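Phosphoserine aminotransferase (Bacillus alcalophilus, PDB 1W23) catalyses the reversible, pyridoxal-phosphate-dependent transamination between phosphoserine and 3-phosphohydroxypyruvate in serine biosynthesis, and acts likewise on phosphohydroxythreonine. Local coordinates at residues Ala192-Asn197 with Ser201-Val206; Phe71-Ala76 with Thr238-Ser243. All blocks are in the same frame, centred on the assembly; numbering follows the deposited sequence.

Interaction 1. Residues Ala192-Asn197 with Ser201-Val206. With PLP (pyridoxal-5'-phosphate), chain J.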
ATOM      1  N   ALA A 192     -13.392  -1.479   1.652  1.00  8.71           N
ATOM      2  CA  ALA A 192     -13.337  -0.175   1.023  1.00  8.42           C
ATOM      3  C   ALA A 192     -11.880   0.265   0.909  1.00  8.25           C
ATOM      4  O   ALA A 192     -11.180   0.337   1.919  1.00  8.84           O
ATOM      5  CB  ALA A 192     -14.018   0.897   1.903  1.00  9.80           C
ATOM      6  N   GLY A 193     -11.440   0.610  -0.299  1.00  9.04           N
ATOM      7  CA  GLY A 193     -10.201   1.400  -0.407  1.00  9.25           C
ATOM      8  C   GLY A 193     -10.382   2.684   0.356  1.00  8.76           C
ATOM      9  O   GLY A 193     -11.464   3.290   0.330  1.00 10.26           O
ATOM     10  N   ALA A 194      -9.377   3.165   1.065  1.00  8.99           N
ATOM     11  CA  ALA A 194      -9.558   4.342   1.900  1.00  9.16           C
ATOM     12  C   ALA A 194      -9.747   5.616   1.116  1.00  8.80           C
ATOM     13  O   ALA A 194     -10.336   6.565   1.695  1.00  9.96           O
ATOM     14  CB  ALA A 194      -8.392   4.515   2.846  1.00 10.88           C
ATOM     15  N   GLN A 195      -9.285   5.699  -0.104  1.00  9.24           N
ATOM     16  CA  GLN A 195      -9.037   6.963  -0.827  1.00  9.65           C
ATOM     17  C   GLN A 195     -10.263   7.695  -1.339  1.00 11.16           C
ATOM     18  O   GLN A 195     -10.142   8.583  -2.188  1.00 13.08           O
ATOM     19  CB  GLN A 195      -8.087   6.703  -1.975  1.00  9.93           C
ATOM     20  CG  GLN A 195      -8.641   5.820  -3.085  1.00 11.11           C
ATOM     21  CD  GLN A 195      -8.364   4.318  -2.940  1.00  9.37           C
ATOM     22  OE1 GLN A 195      -7.979   3.837  -1.874  1.00 10.11           O
ATOM     23  NE2 GLN A 195      -8.560   3.572  -4.045  1.00 10.20           N
ATOM     24  N   LYS A 196     -11.459   7.452  -0.833  1.00 19.71           N
ATOM     25  CA  LYS A 196     -12.680   8.261  -1.145  1.00 23.58           C
ATOM     26  C   LYS A 196     -13.184   8.939   0.112  1.00 23.29           C
ATOM     27  O   LYS A 196     -13.286  10.177   0.050  1.00 31.38           O
ATOM     28  CB  LYS A 196     -13.696   7.359  -1.842  1.00 25.56           C
ATOM     29  CG  LYS A 196     -13.455   7.103  -3.296  1.00 31.66           C
ATOM     30  CD  LYS A 196     -13.354   5.678  -3.848  1.00 37.30           C
ATOM     31  CE  LYS A 196     -12.765   5.626  -5.234  1.00 34.04           C
ATOM     32  NZ  LYS A 196     -12.826   4.270  -6.007  1.00 32.98           N
ATOM     33  N   ASN A 197     -13.509   8.277   1.204  1.00 18.78           N
ATOM     34  CA  ASN A 197     -14.041   8.855   2.422  1.00 21.84           C
ATOM     35  C   ASN A 197     -13.224   8.675   3.670  1.00 20.01           C
ATOM     36  O   ASN A 197     -13.620   9.216   4.727  1.00 27.83           O
ATOM     37  CB  ASN A 197     -15.391   8.221   2.764  1.00 21.45           C
ATOM     38  CG  ASN A 197     -16.495   8.995   2.204  1.00 11.92           C
ATOM     39  OD1 ASN A 197     -16.407  10.153   1.790  1.00 13.75           O
ATOM     40  ND2 ASN A 197     -17.582   8.298   2.364  1.00 25.38           N
ATOM     41  N   SER A 201      -4.815   6.935  -0.370  1.00 11.83           N
ATOM     42  CA  SER A 201      -4.615   5.611  -0.945  1.00  9.89           C
ATOM     43  C   SER A 201      -3.511   4.842  -0.297  1.00 10.53           C
ATOM     44  O   SER A 201      -2.615   5.425   0.311  1.00 17.69           O
ATOM     45  CB  SER A 201      -4.336   5.784  -2.453  1.00 15.92           C
ATOM     46  OG  SER A 201      -3.057   6.356  -2.602  1.00 30.67           O
ATOM     47  N   GLY A 202      -3.534   3.530  -0.457  1.00  9.31           N
ATOM     48  CA  GLY A 202      -2.531   2.637   0.022  1.00  9.78           C
ATOM     49  C   GLY A 202      -2.955   1.743   1.169  1.00  8.78           C
ATOM     50  O   GLY A 202      -2.219   0.818   1.549  1.00  9.94           O
ATOM     51  N   VAL A 203      -4.137   1.996   1.756  1.00  8.70           N
ATOM     52  CA  VAL A 203      -4.745   1.044   2.696  1.00  8.75           C
ATOM     53  C   VAL A 203      -6.195   0.809   2.292  1.00  8.22           C
ATOM     54  O   VAL A 203      -6.872   1.724   1.771  1.00  8.73           O
ATOM     55  CB  VAL A 203      -4.582   1.518   4.144  1.00  9.08           C
ATOM     56  CG1 VAL A 203      -5.404   2.803   4.437  1.00 10.13           C
ATOM     57  CG2 VAL A 203      -4.923   0.383   5.143  1.00 10.60           C
ATOM     58  N   THR A 204      -6.624  -0.406   2.557  1.00  8.19           N
ATOM     59  CA  THR A 204      -7.977  -0.896   2.328  1.00  8.29           C
ATOM     60  C   THR A 204      -8.495  -1.363   3.669  1.00  8.59           C
ATOM     61  O   THR A 204      -7.848  -2.157   4.382  1.00  9.56           O
ATOM     62  CB  THR A 204      -7.956  -2.035   1.304  1.00  8.98           C
ATOM     63  OG1 THR A 204      -7.381  -1.545   0.073  1.00  9.60           O
ATOM     64  CG2 THR A 204      -9.332  -2.548   0.972  1.00  9.92           C
ATOM     65  N   VAL A 205      -9.663  -0.855   4.066  1.00  8.71           N
ATOM     66  CA  VAL A 205     -10.335  -1.267   5.304  1.00  9.00           C
ATOM     67  C   VAL A 205     -11.237  -2.452   5.016  1.00  9.30           C
ATOM     68  O   VAL A 205     -12.034  -2.436   4.069  1.00 10.24           O
ATOM     69  CB  VAL A 205     -11.149  -0.094   5.890  1.00 10.55           C
ATOM     70  CG1 VAL A 205     -11.996  -0.539   7.066  1.00 13.36           C
ATOM     71  CG2 VAL A 205     -10.223   1.056   6.243  1.00 12.98           C
ATOM     72  N   VAL A 206     -11.078  -3.524   5.782  1.00  9.44           N
ATOM     73  CA  VAL A 206     -11.901  -4.695   5.666  1.00  9.99           C
ATOM     74  C   VAL A 206     -12.488  -4.989   7.066  1.00 10.78           C
ATOM     75  O   VAL A 206     -11.744  -5.240   7.996  1.00 13.85           O
ATOM     76  CB  VAL A 206     -11.125  -5.912   5.141  1.00 11.68           C
ATOM     77  CG1 VAL A 206     -12.038  -7.104   4.928  1.00 15.23           C
ATOM     78  CG2 VAL A 206     -10.392  -5.552   3.835  1.00 13.82           C
TER
HETATM   79  N1  PLP J1367     -14.734  -0.379  -6.019  1.00  8.51           N
HETATM   80  C2  PLP J1367     -15.295   0.886  -6.073  1.00  8.34           C
HETATM   81  C2A PLP J1367     -16.738   0.990  -5.749  1.00 10.14           C
HETATM   82  C3  PLP J1367     -14.504   1.975  -6.406  1.00  9.86           C
HETATM   83  O3  PLP J1367     -15.031   3.178  -6.434  1.00 11.51           O
HETATM   84  C4  PLP J1367     -13.108   1.780  -6.717  1.00 10.95           C
HETATM   85  C4A PLP J1367     -12.263   2.969  -7.003  1.00 21.32           C
HETATM   86  C5  PLP J1367     -12.581   0.481  -6.635  1.00  9.55           C
HETATM   87  C6  PLP J1367     -13.420  -0.573  -6.311  1.00  8.90           C
HETATM   88  C5A PLP J1367     -11.151   0.166  -6.965  1.00 11.59           C
HETATM   89  O4P PLP J1367     -10.310   0.530  -5.809  1.00  9.59           O
HETATM   90  P   PLP J1367      -8.690   0.367  -5.926  1.00  8.60           P
HETATM   91  O1P PLP J1367      -8.247   1.282  -7.026  1.00  8.88           O
HETATM   92  O2P PLP J1367      -8.416  -1.094  -6.246  1.00  9.14           O
HETATM   93  O3P PLP J1367      -8.254   0.749  -4.521  1.00 10.00           O
HETATM   94  O   HOH W   1      -5.736   2.170  -1.733  1.00 10.05           O

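Interaction 2. Residues Phe71-Ala76 with Thr238-Ser243. With PLP (pyridoxal-5'-phosphate), chain J; PLP (pyridoxal-5'-phosphate), chain R.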
ATOM      1  N   PHE A  71      -6.606  -3.768   8.190  1.00  9.26           N
ATOM      2  CA  PHE A  71      -5.982  -2.746   7.360  1.00  9.00           C
ATOM      3  C   PHE A  71      -5.031  -3.480   6.411  1.00  9.64           C
ATOM      4  O   PHE A  71      -3.975  -3.937   6.840  1.00 11.55           O
ATOM      5  CB  PHE A  71      -5.217  -1.734   8.178  1.00  9.88           C
ATOM      6  CG  PHE A  71      -6.039  -0.937   9.176  1.00  9.63           C
ATOM      7  CD1 PHE A  71      -5.530  -0.618  10.400  1.00 10.98           C
ATOM      8  CD2 PHE A  71      -7.337  -0.499   8.871  1.00 11.29           C
ATOM      9  CE1 PHE A  71      -6.266   0.111  11.322  1.00 12.24           C
ATOM     10  CE2 PHE A  71      -8.060   0.215   9.810  1.00 12.10           C
ATOM     11  CZ  PHE A  71      -7.530   0.553  11.019  1.00 11.95           C
ATOM     12  N   LEU A  72      -5.410  -3.584   5.139  1.00  9.15           N
ATOM     13  CA  LEU A  72      -4.678  -4.373   4.142  1.00  9.06           C
ATOM     14  C   LEU A  72      -4.170  -3.483   3.028  1.00  9.03           C
ATOM     15  O   LEU A  72      -4.769  -2.448   2.695  1.00 11.02           O
ATOM     16  CB  LEU A  72      -5.577  -5.466   3.565  1.00  9.55           C
ATOM     17  CG  LEU A  72      -6.151  -6.432   4.604  1.00 10.86           C
ATOM     18  CD1 LEU A  72      -6.939  -7.517   3.880  1.00 12.40           C
ATOM     19  CD2 LEU A  72      -5.085  -7.050   5.475  1.00 13.19           C
ATOM     20  N   GLN A  73      -3.115  -3.916   2.388  1.00  8.87           N
ATOM     21  CA  GLN A  73      -2.641  -3.323   1.133  1.00  8.80           C
ATOM     22  C   GLN A  73      -3.374  -3.961  -0.025  1.00  8.74           C
ATOM     23  O   GLN A  73      -3.942  -5.062   0.097  1.00  9.57           O
ATOM     24  CB  GLN A  73      -1.139  -3.490   1.021  1.00  9.74           C
ATOM     25  CG  GLN A  73      -0.335  -2.819   2.118  1.00  9.25           C
ATOM     26  CD  GLN A  73       1.162  -2.946   1.864  1.00  9.54           C
ATOM     27  OE1 GLN A  73       1.655  -2.419   0.852  1.00  9.65           O
ATOM     28  NE2 GLN A  73       1.883  -3.618   2.765  1.00 11.48           N
ATOM     29  N   GLY A  74      -3.328  -3.284  -1.183  1.00  8.62           N
ATOM     30  CA  GLY A  74      -3.750  -3.866  -2.456  1.00  8.91           C
ATOM     31  C   GLY A  74      -4.945  -3.259  -3.094  1.00  8.90           C
ATOM     32  O   GLY A  74      -5.316  -3.576  -4.243  1.00  9.48           O
ATOM     33  N   GLY A  75      -5.646  -2.365  -2.387  1.00  8.57           N
ATOM     34  CA  GLY A  75      -6.854  -1.718  -2.866  1.00  8.42           C
ATOM     35  C   GLY A  75      -8.073  -2.592  -2.754  1.00  8.24           C
ATOM     36  O   GLY A  75      -8.019  -3.802  -2.463  1.00  8.92           O
ATOM     37  N   ALA A  76      -9.224  -2.001  -3.072  1.00  8.74           N
ATOM     38  CA  ALA A  76     -10.417  -2.840  -3.234  1.00  8.72           C
ATOM     39  C   ALA A  76     -10.216  -3.875  -4.321  1.00  8.54           C
ATOM     40  O   ALA A  76     -10.783  -4.983  -4.248  1.00  9.07           O
ATOM     41  CB  ALA A  76     -11.653  -1.979  -3.501  1.00  9.46           C
ATOM     42  N   THR A 238       4.892  -5.621   7.027  1.00  8.85           N
ATOM     43  CA  THR A 238       4.967  -4.192   7.355  1.00  9.24           C
ATOM     44  C   THR A 238       3.742  -3.487   6.837  1.00  8.92           C
ATOM     45  O   THR A 238       3.496  -3.508   5.628  1.00  9.80           O
ATOM     46  CB  THR A 238       6.225  -3.575   6.763  1.00  9.27           C
ATOM     47  OG1 THR A 238       7.383  -4.347   7.092  1.00  9.89           O
ATOM     48  CG2 THR A 238       6.404  -2.170   7.331  1.00 10.81           C
ATOM     49  N   PRO A 239       2.952  -2.813   7.673  1.00  9.46           N
ATOM     50  CA  PRO A 239       1.733  -2.132   7.181  1.00  9.57           C
ATOM     51  C   PRO A 239       2.083  -0.813   6.501  1.00  9.08           C
ATOM     52  O   PRO A 239       3.190  -0.307   6.668  1.00  9.60           O
ATOM     53  CB  PRO A 239       0.936  -1.915   8.441  1.00 10.84           C
ATOM     54  CG  PRO A 239       1.974  -1.797   9.528  1.00 12.76           C
ATOM     55  CD  PRO A 239       3.098  -2.700   9.131  1.00 10.05           C
ATOM     56  N   PRO A 240       1.122  -0.248   5.799  1.00  9.30           N
ATOM     57  CA  PRO A 240       1.246   1.100   5.202  1.00  9.29           C
ATOM     58  C   PRO A 240       1.030   2.137   6.323  1.00  8.82           C
ATOM     59  O   PRO A 240      -0.070   2.649   6.527  1.00  9.21           O
ATOM     60  CB  PRO A 240       0.173   1.099   4.125  1.00  9.63           C
ATOM     61  CG  PRO A 240      -0.906   0.215   4.691  1.00  9.82           C
ATOM     62  CD  PRO A 240      -0.159  -0.878   5.412  1.00 10.24           C
ATOM     63  N   THR A 241       2.092   2.408   7.076  1.00  9.32           N
ATOM     64  CA  THR A 241       1.941   3.117   8.351  1.00  9.43           C
ATOM     65  C   THR A 241       1.457   4.555   8.155  1.00  8.85           C
ATOM     66  O   THR A 241       0.602   5.006   8.911  1.00  9.58           O
ATOM     67  CB  THR A 241       3.262   3.118   9.146  1.00  9.26           C
ATOM     68  OG1 THR A 241       4.302   3.622   8.304  1.00 10.42           O
ATOM     69  CG2 THR A 241       3.637   1.748   9.661  1.00 10.80           C
ATOM     70  N   PHE A 242       1.975   5.248   7.155  1.00  9.13           N
ATOM     71  CA  PHE A 242       1.540   6.647   6.949  1.00  8.84           C
ATOM     72  C   PHE A 242       0.082   6.680   6.488  1.00  8.60           C
ATOM     73  O   PHE A 242      -0.700   7.550   6.942  1.00  9.14           O
ATOM     74  CB  PHE A 242       2.448   7.410   6.002  1.00  9.32           C
ATOM     75  CG  PHE A 242       2.140   8.910   6.012  1.00  9.69           C
ATOM     76  CD1 PHE A 242       2.474   9.676   7.115  1.00 11.29           C
ATOM     77  CD2 PHE A 242       1.538   9.523   4.951  1.00 11.49           C
ATOM     78  CE1 PHE A 242       2.186  11.016   7.139  1.00 12.25           C
ATOM     79  CE2 PHE A 242       1.248  10.886   4.980  1.00 12.93           C
ATOM     80  CZ  PHE A 242       1.601  11.657   6.082  1.00 12.39           C
ATOM     81  N   SER A 243      -0.328   5.765   5.639  1.00  8.35           N
ATOM     82  CA  SER A 243      -1.746   5.723   5.212  1.00  8.76           C
ATOM     83  C   SER A 243      -2.657   5.439   6.399  1.00  8.63           C
ATOM     84  O   SER A 243      -3.751   6.062   6.484  1.00  9.16           O
ATOM     85  CB  SER A 243      -1.960   4.708   4.102  1.00 10.04           C
ATOM     86  OG  SER A 243      -1.276   5.065   2.936  1.00 12.55           O
TER
HETATM   87  N1  PLP J1367     -14.734  -0.379  -6.019  1.00  8.51           N
HETATM   88  C2  PLP J1367     -15.295   0.886  -6.073  1.00  8.34           C
HETATM   89  C2A PLP J1367     -16.738   0.990  -5.749  1.00 10.14           C
HETATM   90  C3  PLP J1367     -14.504   1.975  -6.406  1.00  9.86           C
HETATM   91  O3  PLP J1367     -15.031   3.178  -6.434  1.00 11.51           O
HETATM   92  C4  PLP J1367     -13.108   1.780  -6.717  1.00 10.95           C
HETATM   93  C4A PLP J1367     -12.263   2.969  -7.003  1.00 21.32           C
HETATM   94  C5  PLP J1367     -12.581   0.481  -6.635  1.00  9.55           C
HETATM   95  C6  PLP J1367     -13.420  -0.573  -6.311  1.00  8.90           C
HETATM   96  C5A PLP J1367     -11.151   0.166  -6.965  1.00 11.59           C
HETATM   97  O4P PLP J1367     -10.310   0.530  -5.809  1.00  9.59           O
HETATM   98  P   PLP J1367      -8.690   0.367  -5.926  1.00  8.60           P
HETATM   99  O1P PLP J1367      -8.247   1.282  -7.026  1.00  8.88           O
HETATM  100  O2P PLP J1367      -8.416  -1.094  -6.246  1.00  9.14           O
HETATM  101  O3P PLP J1367      -8.254   0.749  -4.521  1.00 10.00           O
HETATM  102  N1  PLP R1368      12.640  -9.440   2.692  1.00  9.30           N
HETATM  103  C2  PLP R1368      13.654  -8.785   3.360  1.00  9.64           C
HETATM  104  C2A PLP R1368      15.058  -9.098   2.916  1.00 11.39           C
HETATM  105  C3  PLP R1368      13.334  -7.897   4.391  1.00 10.46           C
HETATM  106  O3  PLP R1368      14.305  -7.268   4.999  1.00 13.04           O
HETATM  107  C4  PLP R1368      11.979  -7.642   4.659  1.00 12.66           C
HETATM  108  C4A PLP R1368      11.570  -6.590   5.725  1.00 22.20           C
HETATM  109  C5  PLP R1368      10.987  -8.358   3.998  1.00 10.37           C
HETATM  110  C6  PLP R1368      11.328  -9.249   3.005  1.00  9.57           C
HETATM  111  C5A PLP R1368       9.453  -8.299   4.331  1.00 12.14           C
HETATM  112  O4P PLP R1368       8.983  -6.987   3.735  1.00 10.09           O
HETATM  113  P   PLP R1368       7.423  -6.594   3.946  1.00  9.08           P
HETATM  114  O1P PLP R1368       7.220  -6.423   5.427  1.00  9.75           O
HETATM  115  O2P PLP R1368       6.613  -7.730   3.402  1.00  9.58           O
HETATM  116  O3P PLP R1368       7.316  -5.336   3.149  1.00 10.01           O
HETATM  117  O   HOH W   2       4.900  -3.893   3.288  1.00  9.39           O

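Interaction 1. Residues Ala192-Asn197 with Ser201-Val206
Ala192 and Val205 face each other as an antiparallel hydrogen-bonded pair, with Ala192 N giving to Val205 O at 2.9 Å and Val205 N returning a bond to Ala192 O. One step on, Gly193 and Thr204 form the non-hydrogen-bonded pair, and Ala194 N closes the end of this beta hairpin on Val203 O at 3.0 Å.

Side-chain packing uses small groups. Ala194 CB rests on the CG1 branch of Val203 at 3.8 Å, and the Thr204 CG2 methyl rests against a carbonyl oxygen, Ala192 O, at 3.6 Å. Gln195 CB sits against the backbone of Ser201, whose OG is bonded to Pro239 O and Thr241 N of the second subunit.

The polar contacts centre on the Gln195 amide. Its CG is tucked between the backbone N and the carbonyl carbon (chi1 67°), and a bend at chi2 (-92°) sends the amide back toward Gly193, where a CB would collide with OE1. NE2 gives a fairly straight bond to PLP O3P (2.9 Å, 162°), while OE1 accepts from a water, 2.8 Å away, that in turn accepts from Gly202 N. With both ends engaged, the amide has little freedom to flip. A leucine here would probably leave O3P without this donor and the bridging water without its acceptor, loosening the tie to Gly202.

Next along the chain, Lys196 NZ is modelled as linked to PLP C4A at 1.7 Å, too long for a settled imine but consistent with Lys196 being the cofactor lysine. The loop after strand 189-193 thus meets PLP at both ends: Lys196 at the pyridine side through this long link, and Gln195 at the phosphate through a neutral amide.

Interaction 2. Residues Phe71-Ala76 with Thr238-Ser243
Gln73, just past the end of strand 67-72, meets Pro240, which sits at the N-cap position of helix 241-256 and is also the centre of an inverse gamma turn. This is the dimer-facing side of a class-V aminotransferase, where each subunit contributes to the partner's cofactor site.

Gln73 and Pro240 have equal areas buried. The Gln73 side chain runs out nearly straight beyond CG (chi2 -175°) and slides past the proline ring in the opposite sense, with Gln73 CG 3.8 Å from Pro240 CD. That aliphatic stem does the packing, and the amide is carried beyond the ring. OE1 accepts from Gly74 N of the second subunit, a bond repeated in reverse by Gly74 N of this chain and Gln73 OE1 of its partner.

Thr238 has less surface buried but holds the phosphate of the PLP in the second subunit's active site. Its backbone N reaches PLP O1P at 2.9 Å (157°), and OG1, anti to the carbonyl carbon (chi1 -50°), gives a second bond to that oxygen at 2.7 Å. Past Gln73, at the start of helix 75-87, Ala76 N hydrogen-bonds to O3P of this subunit's own PLP; Gly75 precedes it, with CA so near that oxygen that a CB would clash.

Gln73 NE2 comes within 3.3 Å of Thr238 O at a poor angle, and a water makes the connection instead: it accepts from NE2 at 3.1 Å and donates to Thr238 O and to PLP O3P of the second subunit's cofactor, each at 2.8 Å.

From the N terminus, after helices 16-24 and 44-61, the chain lays down strand 67-72 and the start of helix 75-87, the opening half of interaction 2. It returns much later along strand 189-193, loops through residues 194 to 203 and leaves by strand 204-209, so interaction 1 closes a short hairpin. Only then does segment 238-243 arrive, closing interaction 2 over a loop of 161 residues in which interaction 1 is nested. The two adjoin: Thr204 N probably bonds to Leu72 O, 2.8 Å away, as neighbouring strands of one sheet, and Ser201 O probably accepts from Ser243 OG. Together they tie sheet edge, hairpin and helix 241-256 to the dimer interface.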